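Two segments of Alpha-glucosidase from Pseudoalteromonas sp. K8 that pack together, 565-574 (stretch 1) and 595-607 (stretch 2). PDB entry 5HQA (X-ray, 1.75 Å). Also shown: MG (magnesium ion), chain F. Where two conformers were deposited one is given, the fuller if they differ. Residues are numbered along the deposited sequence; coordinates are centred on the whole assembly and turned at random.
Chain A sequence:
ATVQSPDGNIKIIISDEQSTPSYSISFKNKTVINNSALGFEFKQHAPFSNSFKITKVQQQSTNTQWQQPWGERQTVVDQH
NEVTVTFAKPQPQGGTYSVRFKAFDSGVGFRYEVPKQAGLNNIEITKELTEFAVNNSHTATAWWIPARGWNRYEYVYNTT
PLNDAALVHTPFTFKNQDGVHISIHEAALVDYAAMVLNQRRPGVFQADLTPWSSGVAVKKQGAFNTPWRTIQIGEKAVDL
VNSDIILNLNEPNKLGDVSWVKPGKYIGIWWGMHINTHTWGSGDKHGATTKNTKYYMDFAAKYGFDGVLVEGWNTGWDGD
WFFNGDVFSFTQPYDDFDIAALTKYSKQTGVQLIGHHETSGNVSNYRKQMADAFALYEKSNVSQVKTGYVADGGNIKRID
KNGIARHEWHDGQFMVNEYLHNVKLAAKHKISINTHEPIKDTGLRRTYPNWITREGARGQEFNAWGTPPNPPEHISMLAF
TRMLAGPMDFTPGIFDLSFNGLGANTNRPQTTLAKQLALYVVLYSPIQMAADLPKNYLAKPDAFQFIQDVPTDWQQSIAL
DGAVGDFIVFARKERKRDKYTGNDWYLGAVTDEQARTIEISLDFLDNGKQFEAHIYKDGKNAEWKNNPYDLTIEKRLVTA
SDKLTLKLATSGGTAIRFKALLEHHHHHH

Stretch 1 (565-574) GDFIVFARKE
Stretch 2 595-607: ARTIEISLDFLDN

How do the two segments lie against each other? Residues 567-574 and 596-601 are strands running in roughly the same direction, 33° apart, with axes no closer than 9.9 Å. No backbone hydrogen bond joins them; side chains fill the gap. Nearest CA atoms set the register: Phe-567 CA to Arg-596 CA is 8.3 Å, Val-569 CA to Ile-600 CA 8.8 Å, Ala-571 CA to Phe-604 CA 7.8 Å and Lys-573 CA to Leu-605 CA 8.8 Å.

What fills the middle? With extended backbones, alternate residues point CA-to-CB toward the partner. Ile-598 (chi1 m, chi2 t) brings CD1 to 3.5 Å from Phe-567 CD2 (chi1 p) and 4.0 Å from Val-569 CG2 (chi1 t), while Val-569 CG1 meets Ile-600 CD1 (chi1 m, chi2 m) at 4.0 Å. Further along, a type I turn from Leu-602 to Leu-605, closed by Leu-605 N to Leu-602 O at 3.0 Å, presents Phe-604 (chi1 p, chi2 87°). Ala-571 CB sits 3.8 Å from the centroid of the Phe-604 ring, over the face.

How is Asp-566 satisfied? Its OD1 (chi1 m) binds magnesium at 2.1 Å, and Gly-565 O binds the same ion at 2.0 Å; three waters and an atom elsewhere in the structure also coordinate it. Asp-566 CG lies over one face of the Arg-596 guanidinium (chi1 m, chi2 t, chi3 t), so the long salt bridge, Asp-566 OD2 to Arg-596 NH2 at 3.9 Å, is charge attraction without an aimed N-H. Arg-596 NH2 donates to water 1 at 2.7 Å, and that water donates weakly to Asp-566 OD1 at 3.4 Å; Arg-596 NE and NH2 also have hydrogen-bond partners elsewhere in the structure.

What closes the other end? Lys-573, with chi1 to chi4 all t, extends NZ to Asp-606 OD2 (chi1 m) at 2.6 Å, a hydrogen-bonded salt bridge. Asp-606 OD1 is hydrogen-bonded elsewhere in the structure, so both carboxylate oxygens are satisfied.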

# COMPACT_ATOMS: atom_id res chain seq x y z
N GLY A 565 -8.22 12.30 -7.65
CA GLY A 565 -9.45 12.72 -6.99
C GLY A 565 -10.65 12.84 -7.90
O GLY A 565 -11.69 13.33 -7.47
N ASP A 566 -10.53 12.41 -9.16
CA ASP A 566 -11.63 12.44 -10.11
C ASP A 566 -11.94 11.07 -10.70
O ASP A 566 -13.09 10.63 -10.62
CB ASP A 566 -11.34 13.44 -11.25
CG ASP A 566 -11.39 14.88 -10.79
OD1 ASP A 566 -11.90 15.14 -9.66
OD2 ASP A 566 -10.93 15.76 -11.55
N PHE A 567 -10.96 10.38 -11.29
CA PHE A 567 -11.26 9.07 -11.86
C PHE A 567 -9.96 8.34 -12.18
O PHE A 567 -8.89 8.95 -12.23
CB PHE A 567 -12.11 9.18 -13.14
CG PHE A 567 -11.36 9.67 -14.35
CD1 PHE A 567 -11.08 11.03 -14.51
CD2 PHE A 567 -10.96 8.79 -15.35
CE1 PHE A 567 -10.40 11.50 -15.64
CE2 PHE A 567 -10.29 9.24 -16.48
CZ PHE A 567 -10.00 10.60 -16.63
N ILE A 568 -10.08 7.04 -12.41
CA ILE A 568 -8.96 6.23 -12.90
C ILE A 568 -9.53 5.05 -13.69
O ILE A 568 -10.60 4.53 -13.37
CB ILE A 568 -8.03 5.75 -11.76
CG1 ILE A 568 -6.89 4.89 -12.33
CG2 ILE A 568 -8.81 4.98 -10.71
CD1 ILE A 568 -5.55 5.15 -11.77
N VAL A 569 -8.80 4.66 -14.74
CA VAL A 569 -9.11 3.50 -15.57
C VAL A 569 -7.88 2.61 -15.62
O VAL A 569 -6.81 3.06 -16.05
CB VAL A 569 -9.53 3.90 -16.99
CG1 VAL A 569 -9.94 2.65 -17.79
CG2 VAL A 569 -10.66 4.92 -16.95
N PHE A 570 -8.02 1.35 -15.22
CA PHE A 570 -6.95 0.36 -15.26
C PHE A 570 -7.31 -0.75 -16.23
O PHE A 570 -8.46 -1.19 -16.28
CB PHE A 570 -6.72 -0.28 -13.89
CG PHE A 570 -5.46 0.16 -13.19
CD1 PHE A 570 -4.23 -0.34 -13.57
CD2 PHE A 570 -5.53 1.04 -12.11
CE1 PHE A 570 -3.06 0.04 -12.91
CE2 PHE A 570 -4.37 1.42 -11.44
CZ PHE A 570 -3.14 0.92 -11.84
N ALA A 571 -6.33 -1.19 -17.02
CA ALA A 571 -6.41 -2.44 -17.76
C ALA A 571 -5.27 -3.35 -17.30
O ALA A 571 -4.13 -2.89 -17.17
CB ALA A 571 -6.33 -2.20 -19.27
N ARG A 572 -5.58 -4.62 -17.03
CA ARG A 572 -4.56 -5.56 -16.57
C ARG A 572 -4.75 -6.91 -17.27
O ARG A 572 -5.88 -7.35 -17.49
CB ARG A 572 -4.61 -5.76 -15.05
CG ARG A 572 -4.61 -4.49 -14.23
CD ARG A 572 -4.57 -4.83 -12.75
NE ARG A 572 -4.91 -3.70 -11.88
CZ ARG A 572 -4.02 -2.98 -11.19
NH1 ARG A 572 -2.72 -3.26 -11.27
NH2 ARG A 572 -4.43 -1.99 -10.41
N LYS A 573 -3.64 -7.56 -17.59
CA LYS A 573 -3.66 -8.86 -18.24
C LYS A 573 -3.31 -9.93 -17.22
O LYS A 573 -2.30 -9.81 -16.52
CB LYS A 573 -2.67 -8.91 -19.42
CG LYS A 573 -2.93 -10.09 -20.35
CD LYS A 573 -1.89 -10.15 -21.48
CE LYS A 573 -2.24 -11.27 -22.46
NZ LYS A 573 -1.26 -11.39 -23.57
N GLU A 574 -4.13 -10.97 -17.14
CA GLU A 574 -3.96 -11.97 -16.09
C GLU A 574 -2.65 -12.72 -16.27
O GLU A 574 -2.21 -12.98 -17.39
CB GLU A 574 -5.12 -12.95 -16.08
CG GLU A 574 -5.14 -13.84 -17.29
CD GLU A 574 -6.40 -14.66 -17.38
OE1 GLU A 574 -7.30 -14.46 -16.53
OE2 GLU A 574 -6.49 -15.49 -18.31
N ALA A 595 -20.80 12.04 -12.14
CA ALA A 595 -20.93 11.15 -13.29
C ALA A 595 -19.93 11.59 -14.37
O ALA A 595 -19.73 12.79 -14.58
CB ALA A 595 -22.35 11.18 -13.84
N ARG A 596 -19.30 10.63 -15.03
CA ARG A 596 -18.24 10.93 -15.99
C ARG A 596 -18.35 10.00 -17.19
O ARG A 596 -18.64 8.81 -17.05
CB ARG A 596 -16.83 10.77 -15.39
CG ARG A 596 -16.44 11.86 -14.41
CD ARG A 596 -15.00 11.73 -13.85
NE ARG A 596 -14.93 12.60 -12.67
CZ ARG A 596 -14.69 13.91 -12.74
NH1 ARG A 596 -14.47 14.46 -13.93
NH2 ARG A 596 -14.68 14.66 -11.63
N THR A 597 -18.10 10.56 -18.37
CA THR A 597 -17.97 9.81 -19.61
C THR A 597 -16.50 9.75 -19.98
O THR A 597 -15.83 10.78 -20.03
CB THR A 597 -18.77 10.46 -20.74
OG1 THR A 597 -20.16 10.45 -20.39
CG2 THR A 597 -18.58 9.71 -22.05
N ILE A 598 -15.99 8.54 -20.23
CA ILE A 598 -14.57 8.35 -20.53
C ILE A 598 -14.46 7.53 -21.82
O ILE A 598 -15.00 6.42 -21.90
CB ILE A 598 -13.83 7.64 -19.40
CG1 ILE A 598 -14.13 8.32 -18.06
CG2 ILE A 598 -12.33 7.63 -19.68
CD1 ILE A 598 -13.80 7.44 -16.89
N GLU A 599 -13.75 8.06 -22.81
CA GLU A 599 -13.50 7.33 -24.04
C GLU A 599 -12.20 6.54 -23.92
O GLU A 599 -11.17 7.09 -23.54
CB GLU A 599 -13.41 8.29 -25.23
CG GLU A 599 -14.52 9.32 -25.24
CD GLU A 599 -15.87 8.72 -25.60
OE1 GLU A 599 -15.91 7.56 -26.08
OE2 GLU A 599 -16.89 9.42 -25.40
N ILE A 600 -12.26 5.25 -24.25
CA ILE A 600 -11.16 4.33 -24.04
C ILE A 600 -10.88 3.59 -25.34
O ILE A 600 -11.80 3.02 -25.95
CB ILE A 600 -11.47 3.34 -22.90
CG1 ILE A 600 -11.45 4.06 -21.55
CG2 ILE A 600 -10.50 2.17 -22.90
CD1 ILE A 600 -10.12 4.71 -21.24
N SER A 601 -9.63 3.59 -25.78
CA SER A 601 -9.21 2.70 -26.85
C SER A 601 -8.94 1.31 -26.29
O SER A 601 -8.36 1.16 -25.21
CB SER A 601 -7.95 3.22 -27.54
OG SER A 601 -7.43 2.23 -28.40
N LEU A 602 -9.37 0.28 -27.02
CA LEU A 602 -9.08 -1.09 -26.63
C LEU A 602 -7.78 -1.60 -27.22
O LEU A 602 -7.57 -2.82 -27.29
CB LEU A 602 -10.24 -2.02 -27.02
CG LEU A 602 -11.58 -1.71 -26.35
CD1 LEU A 602 -12.63 -2.75 -26.72
CD2 LEU A 602 -11.44 -1.60 -24.83
N ASP A 603 -6.88 -0.70 -27.63
CA ASP A 603 -5.68 -1.19 -28.31
C ASP A 603 -4.67 -1.84 -27.36
O ASP A 603 -3.63 -2.31 -27.82
CB ASP A 603 -5.02 -0.08 -29.13
CG ASP A 603 -4.54 1.10 -28.29
OD1 ASP A 603 -4.44 1.00 -27.04
OD2 ASP A 603 -4.24 2.15 -28.89
N PHE A 604 -4.95 -1.91 -26.05
CA PHE A 604 -4.13 -2.75 -25.18
C PHE A 604 -4.36 -4.24 -25.45
O PHE A 604 -3.49 -5.05 -25.11
CB PHE A 604 -4.40 -2.43 -23.70
CG PHE A 604 -5.84 -2.55 -23.30
CD1 PHE A 604 -6.36 -3.76 -22.89
CD2 PHE A 604 -6.67 -1.43 -23.31
CE1 PHE A 604 -7.70 -3.88 -22.51
CE2 PHE A 604 -8.01 -1.53 -22.93
CZ PHE A 604 -8.52 -2.76 -22.52
N LEU A 605 -5.49 -4.61 -26.04
CA LEU A 605 -5.76 -6.01 -26.31
C LEU A 605 -4.74 -6.56 -27.31
O LEU A 605 -4.25 -5.85 -28.19
CB LEU A 605 -7.17 -6.18 -26.87
CG LEU A 605 -8.32 -5.81 -25.94
CD1 LEU A 605 -9.65 -5.92 -26.68
CD2 LEU A 605 -8.29 -6.70 -24.72
N ASP A 606 -4.42 -7.84 -27.15
CA ASP A 606 -3.46 -8.50 -28.03
C ASP A 606 -3.90 -8.39 -29.49
O ASP A 606 -5.05 -8.67 -29.82
CB ASP A 606 -3.29 -9.97 -27.65
CG ASP A 606 -2.89 -10.14 -26.20
OD1 ASP A 606 -3.77 -10.05 -25.32
OD2 ASP A 606 -1.69 -10.34 -25.94
N ASN A 607 -2.97 -7.97 -30.34
CA ASN A 607 -3.29 -7.79 -31.75
C ASN A 607 -3.66 -9.13 -32.38
O ASN A 607 -3.08 -10.17 -32.05
CB ASN A 607 -2.11 -7.16 -32.49
CG ASN A 607 -1.83 -5.74 -32.03
OD1 ASN A 607 -2.75 -4.97 -31.76
ND2 ASN A 607 -0.55 -5.39 -31.93
MG MG F . -12.91 14.90 -7.87
O HOH W 1 -14.09 17.29 -11.11
O HOH W 2 -13.77 14.84 -6.03
O HOH W 3 -14.20 16.49 -8.30
O HOH W 4 -11.52 16.22 -7.07